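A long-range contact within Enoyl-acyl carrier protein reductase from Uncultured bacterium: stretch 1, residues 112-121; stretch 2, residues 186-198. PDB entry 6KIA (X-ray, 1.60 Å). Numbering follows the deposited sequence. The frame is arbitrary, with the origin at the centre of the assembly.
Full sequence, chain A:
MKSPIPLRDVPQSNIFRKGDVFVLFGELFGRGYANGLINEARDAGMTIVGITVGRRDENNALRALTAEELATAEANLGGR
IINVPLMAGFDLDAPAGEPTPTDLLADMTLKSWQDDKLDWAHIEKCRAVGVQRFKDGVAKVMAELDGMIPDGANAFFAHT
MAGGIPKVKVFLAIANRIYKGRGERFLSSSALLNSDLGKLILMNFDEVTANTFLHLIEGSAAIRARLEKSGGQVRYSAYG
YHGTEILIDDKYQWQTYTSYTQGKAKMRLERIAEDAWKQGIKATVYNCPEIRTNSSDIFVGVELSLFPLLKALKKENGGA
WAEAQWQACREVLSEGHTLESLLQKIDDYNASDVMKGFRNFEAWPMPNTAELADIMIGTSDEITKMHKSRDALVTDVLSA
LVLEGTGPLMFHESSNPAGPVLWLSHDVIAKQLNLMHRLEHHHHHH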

# COMPACT_ATOMS: atom_id res chain seq x y z
N SER A 112 0.03 -12.12 -29.32
CA SER A 112 0.18 -13.51 -28.89
C SER A 112 -0.08 -13.72 -27.39
O SER A 112 -0.38 -14.83 -26.98
CB SER A 112 1.57 -14.04 -29.25
OG SER A 112 2.57 -13.60 -28.35
N TRP A 113 0.03 -12.66 -26.59
CA TRP A 113 0.13 -12.84 -25.15
C TRP A 113 -1.09 -13.51 -24.49
O TRP A 113 -0.93 -14.24 -23.52
CB TRP A 113 0.39 -11.50 -24.45
CG TRP A 113 -0.76 -10.55 -24.46
CD1 TRP A 113 -1.01 -9.58 -25.38
CD2 TRP A 113 -1.81 -10.46 -23.48
NE1 TRP A 113 -2.16 -8.91 -25.05
CE2 TRP A 113 -2.67 -9.42 -23.88
CE3 TRP A 113 -2.10 -11.16 -22.30
CZ2 TRP A 113 -3.80 -9.07 -23.16
CZ3 TRP A 113 -3.23 -10.81 -21.59
CH2 TRP A 113 -4.06 -9.77 -22.01
N GLN A 114 -2.30 -13.31 -25.02
CA GLN A 114 -3.49 -13.85 -24.36
C GLN A 114 -3.54 -15.36 -24.49
O GLN A 114 -4.14 -16.05 -23.66
CB GLN A 114 -4.78 -13.26 -24.93
CG GLN A 114 -5.14 -11.90 -24.41
CD GLN A 114 -6.62 -11.58 -24.57
OE1 GLN A 114 -7.48 -12.30 -24.09
NE2 GLN A 114 -6.90 -10.48 -25.27
N ASP A 115 -2.90 -15.86 -25.53
CA ASP A 115 -2.94 -17.28 -25.82
C ASP A 115 -1.63 -17.99 -25.50
O ASP A 115 -1.58 -19.22 -25.50
CB ASP A 115 -3.28 -17.47 -27.30
CG ASP A 115 -4.72 -17.11 -27.62
OD1 ASP A 115 -5.61 -17.37 -26.79
OD2 ASP A 115 -4.96 -16.56 -28.71
N ASP A 116 -0.57 -17.22 -25.22
CA ASP A 116 0.73 -17.82 -24.88
C ASP A 116 0.67 -18.60 -23.58
O ASP A 116 0.04 -18.16 -22.61
CB ASP A 116 1.83 -16.76 -24.80
CG ASP A 116 2.36 -16.34 -26.17
OD1 ASP A 116 2.21 -17.09 -27.15
OD2 ASP A 116 2.95 -15.23 -26.26
N LYS A 117 1.33 -19.75 -23.55
CA LYS A 117 1.27 -20.61 -22.37
C LYS A 117 2.67 -20.73 -21.78
O LYS A 117 3.66 -20.69 -22.50
CB LYS A 117 0.73 -21.99 -22.75
CG LYS A 117 -0.76 -21.94 -23.15
CD LYS A 117 -1.64 -21.24 -22.13
CE LYS A 117 -3.05 -21.17 -22.67
NZ LYS A 117 -4.03 -20.51 -21.79
N LEU A 118 2.74 -20.90 -20.46
CA LEU A 118 4.04 -20.95 -19.78
C LEU A 118 4.37 -22.35 -19.25
O LEU A 118 3.48 -23.12 -18.89
CB LEU A 118 4.07 -19.92 -18.64
CG LEU A 118 4.04 -18.45 -19.08
CD1 LEU A 118 3.81 -17.50 -17.90
CD2 LEU A 118 5.36 -18.12 -19.75
N ASP A 119 5.67 -22.65 -19.22
CA ASP A 119 6.22 -23.85 -18.60
C ASP A 119 6.16 -23.71 -17.09
O ASP A 119 7.09 -23.18 -16.46
CB ASP A 119 7.66 -24.05 -19.07
CG ASP A 119 8.29 -25.34 -18.55
OD1 ASP A 119 7.66 -26.07 -17.75
OD2 ASP A 119 9.42 -25.64 -18.98
N TRP A 120 5.08 -24.21 -16.50
CA TRP A 120 4.84 -23.98 -15.09
C TRP A 120 5.78 -24.75 -14.18
O TRP A 120 6.02 -24.32 -13.05
CB TRP A 120 3.39 -24.31 -14.74
CG TRP A 120 2.42 -23.30 -15.33
CD1 TRP A 120 1.54 -23.51 -16.35
CD2 TRP A 120 2.29 -21.92 -14.96
NE1 TRP A 120 0.85 -22.35 -16.63
CE2 TRP A 120 1.29 -21.36 -15.79
CE3 TRP A 120 2.91 -21.10 -14.01
CZ2 TRP A 120 0.90 -20.02 -15.69
CZ3 TRP A 120 2.52 -19.77 -13.92
CH2 TRP A 120 1.52 -19.25 -14.75
N ALA A 121 6.33 -25.86 -14.66
CA ALA A 121 7.34 -26.60 -13.91
C ALA A 121 8.58 -25.74 -13.71
O ALA A 121 9.10 -25.63 -12.59
CB ALA A 121 7.69 -27.89 -14.61
N PHE A 186 -10.54 -0.40 -24.61
CA PHE A 186 -10.83 -1.05 -23.34
C PHE A 186 -10.36 -2.50 -23.38
O PHE A 186 -10.52 -3.19 -24.38
CB PHE A 186 -12.33 -1.03 -23.01
CG PHE A 186 -12.71 -1.90 -21.84
CD1 PHE A 186 -12.43 -1.50 -20.54
CD2 PHE A 186 -13.33 -3.13 -22.03
CE1 PHE A 186 -12.76 -2.31 -19.45
CE2 PHE A 186 -13.66 -3.95 -20.94
CZ PHE A 186 -13.37 -3.53 -19.65
N LEU A 187 -9.77 -2.96 -22.29
CA LEU A 187 -9.40 -4.36 -22.12
C LEU A 187 -9.78 -4.78 -20.71
O LEU A 187 -9.37 -4.12 -19.76
CB LEU A 187 -7.91 -4.56 -22.37
CG LEU A 187 -7.37 -5.99 -22.35
CD1 LEU A 187 -8.08 -6.86 -23.37
CD2 LEU A 187 -5.87 -5.95 -22.62
N SER A 188 -10.56 -5.84 -20.57
CA SER A 188 -11.05 -6.20 -19.24
C SER A 188 -9.94 -6.82 -18.40
O SER A 188 -9.04 -7.47 -18.94
CB SER A 188 -12.24 -7.16 -19.33
OG SER A 188 -11.80 -8.51 -19.41
N SER A 189 -10.04 -6.62 -17.09
CA SER A 189 -9.11 -7.20 -16.13
C SER A 189 -9.06 -8.73 -16.27
O SER A 189 -8.00 -9.35 -16.14
CB SER A 189 -9.53 -6.82 -14.71
OG SER A 189 -10.89 -7.15 -14.48
N SER A 190 -10.22 -9.30 -16.58
CA SER A 190 -10.37 -10.74 -16.76
C SER A 190 -9.50 -11.28 -17.89
O SER A 190 -8.99 -12.40 -17.80
CB SER A 190 -11.83 -11.09 -17.03
OG SER A 190 -12.58 -10.99 -15.83
N ALA A 191 -9.33 -10.49 -18.94
CA ALA A 191 -8.47 -10.89 -20.07
C ALA A 191 -7.03 -11.12 -19.60
O ALA A 191 -6.37 -12.08 -20.00
CB ALA A 191 -8.53 -9.85 -21.19
N LEU A 192 -6.54 -10.22 -18.75
CA LEU A 192 -5.21 -10.41 -18.19
C LEU A 192 -5.19 -11.60 -17.25
O LEU A 192 -4.31 -12.47 -17.34
CB LEU A 192 -4.76 -9.16 -17.42
CG LEU A 192 -3.41 -9.29 -16.71
CD1 LEU A 192 -2.30 -9.57 -17.70
CD2 LEU A 192 -3.10 -8.04 -15.87
N LEU A 193 -6.13 -11.63 -16.31
CA LEU A 193 -6.05 -12.62 -15.23
C LEU A 193 -6.25 -14.06 -15.73
O LEU A 193 -5.74 -15.00 -15.11
CB LEU A 193 -7.05 -12.28 -14.12
CG LEU A 193 -6.78 -11.00 -13.33
CD1 LEU A 193 -7.40 -11.07 -11.95
CD2 LEU A 193 -5.28 -10.70 -13.21
N ASN A 194 -6.96 -14.24 -16.83
CA ASN A 194 -7.16 -15.59 -17.37
C ASN A 194 -6.00 -16.09 -18.22
O ASN A 194 -5.88 -17.30 -18.49
CB ASN A 194 -8.44 -15.66 -18.19
CG ASN A 194 -9.69 -15.44 -17.36
OD1 ASN A 194 -9.72 -15.74 -16.17
ND2 ASN A 194 -10.74 -14.91 -18.00
N SER A 195 -5.14 -15.18 -18.65
CA SER A 195 -3.96 -15.59 -19.41
C SER A 195 -2.88 -16.18 -18.49
O SER A 195 -2.90 -15.94 -17.28
CB SER A 195 -3.39 -14.41 -20.19
OG SER A 195 -2.82 -13.45 -19.29
N ASP A 196 -1.95 -16.95 -19.05
CA ASP A 196 -0.83 -17.46 -18.25
C ASP A 196 0.02 -16.29 -17.74
O ASP A 196 0.51 -16.34 -16.61
CB ASP A 196 0.02 -18.45 -19.05
CG ASP A 196 -0.51 -19.86 -18.97
OD1 ASP A 196 -1.68 -20.04 -18.56
OD2 ASP A 196 0.25 -20.80 -19.30
N LEU A 197 0.16 -15.25 -18.55
CA LEU A 197 0.84 -14.02 -18.09
C LEU A 197 0.24 -13.50 -16.78
O LEU A 197 0.97 -13.23 -15.81
CB LEU A 197 0.76 -12.93 -19.16
CG LEU A 197 1.34 -11.58 -18.75
CD1 LEU A 197 2.83 -11.71 -18.56
CD2 LEU A 197 0.99 -10.49 -19.81
N GLY A 198 -1.08 -13.36 -16.74
CA GLY A 198 -1.79 -12.86 -15.57
C GLY A 198 -1.61 -13.80 -14.39
O GLY A 198 -1.39 -13.36 -13.26
O HOH W 1 -0.06 -15.60 -21.45
O HOH W 2 -2.50 -17.68 -21.88
O HOH W 3 -7.32 -13.92 -21.61
O HOH W 4 -4.36 -19.44 -18.84

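A buried carboxylate can organise a loop that lies far from it in sequence, and D196 is a compact example. Its CA-to-CB bond points toward the other stretch, and OD2 accepts a hydrogen bond from the backbone, L118 N to D196 OD2 at 2.7 Å and nearly straight. The indole of W120 adds a weak bond to the same oxygen, NE1 to OD2 of D196 at 3.1 Å. K117 supplies opposite charge at longer range, its NZ 4.0 Å from D196 OD1, beyond a salt bridge; a water bound to D196 OD1 and N194 O lies within weak reach of that amine.

Other waters fill the gap between backbones that do not bond directly. One accepts from L197 N and lies within hydrogen-bonding distance of W113 O and D116 O; a second accepts from D196 N and sits near Q114 O and D116 O. The first turn of a helix leaves such amides without helical acceptors, so solvent serves them. S195 caps this helix, its OG accepting from G198 N while donating to L192 O.

Packing centres on W113, whose broad ring is buried. Its edge meets L187, with CZ2 3.8 Å from L187 CD2, and S195, with CZ3 3.5 Å from S195 OG, while W113 CE3 lies 4.0 Å from L197 CD2.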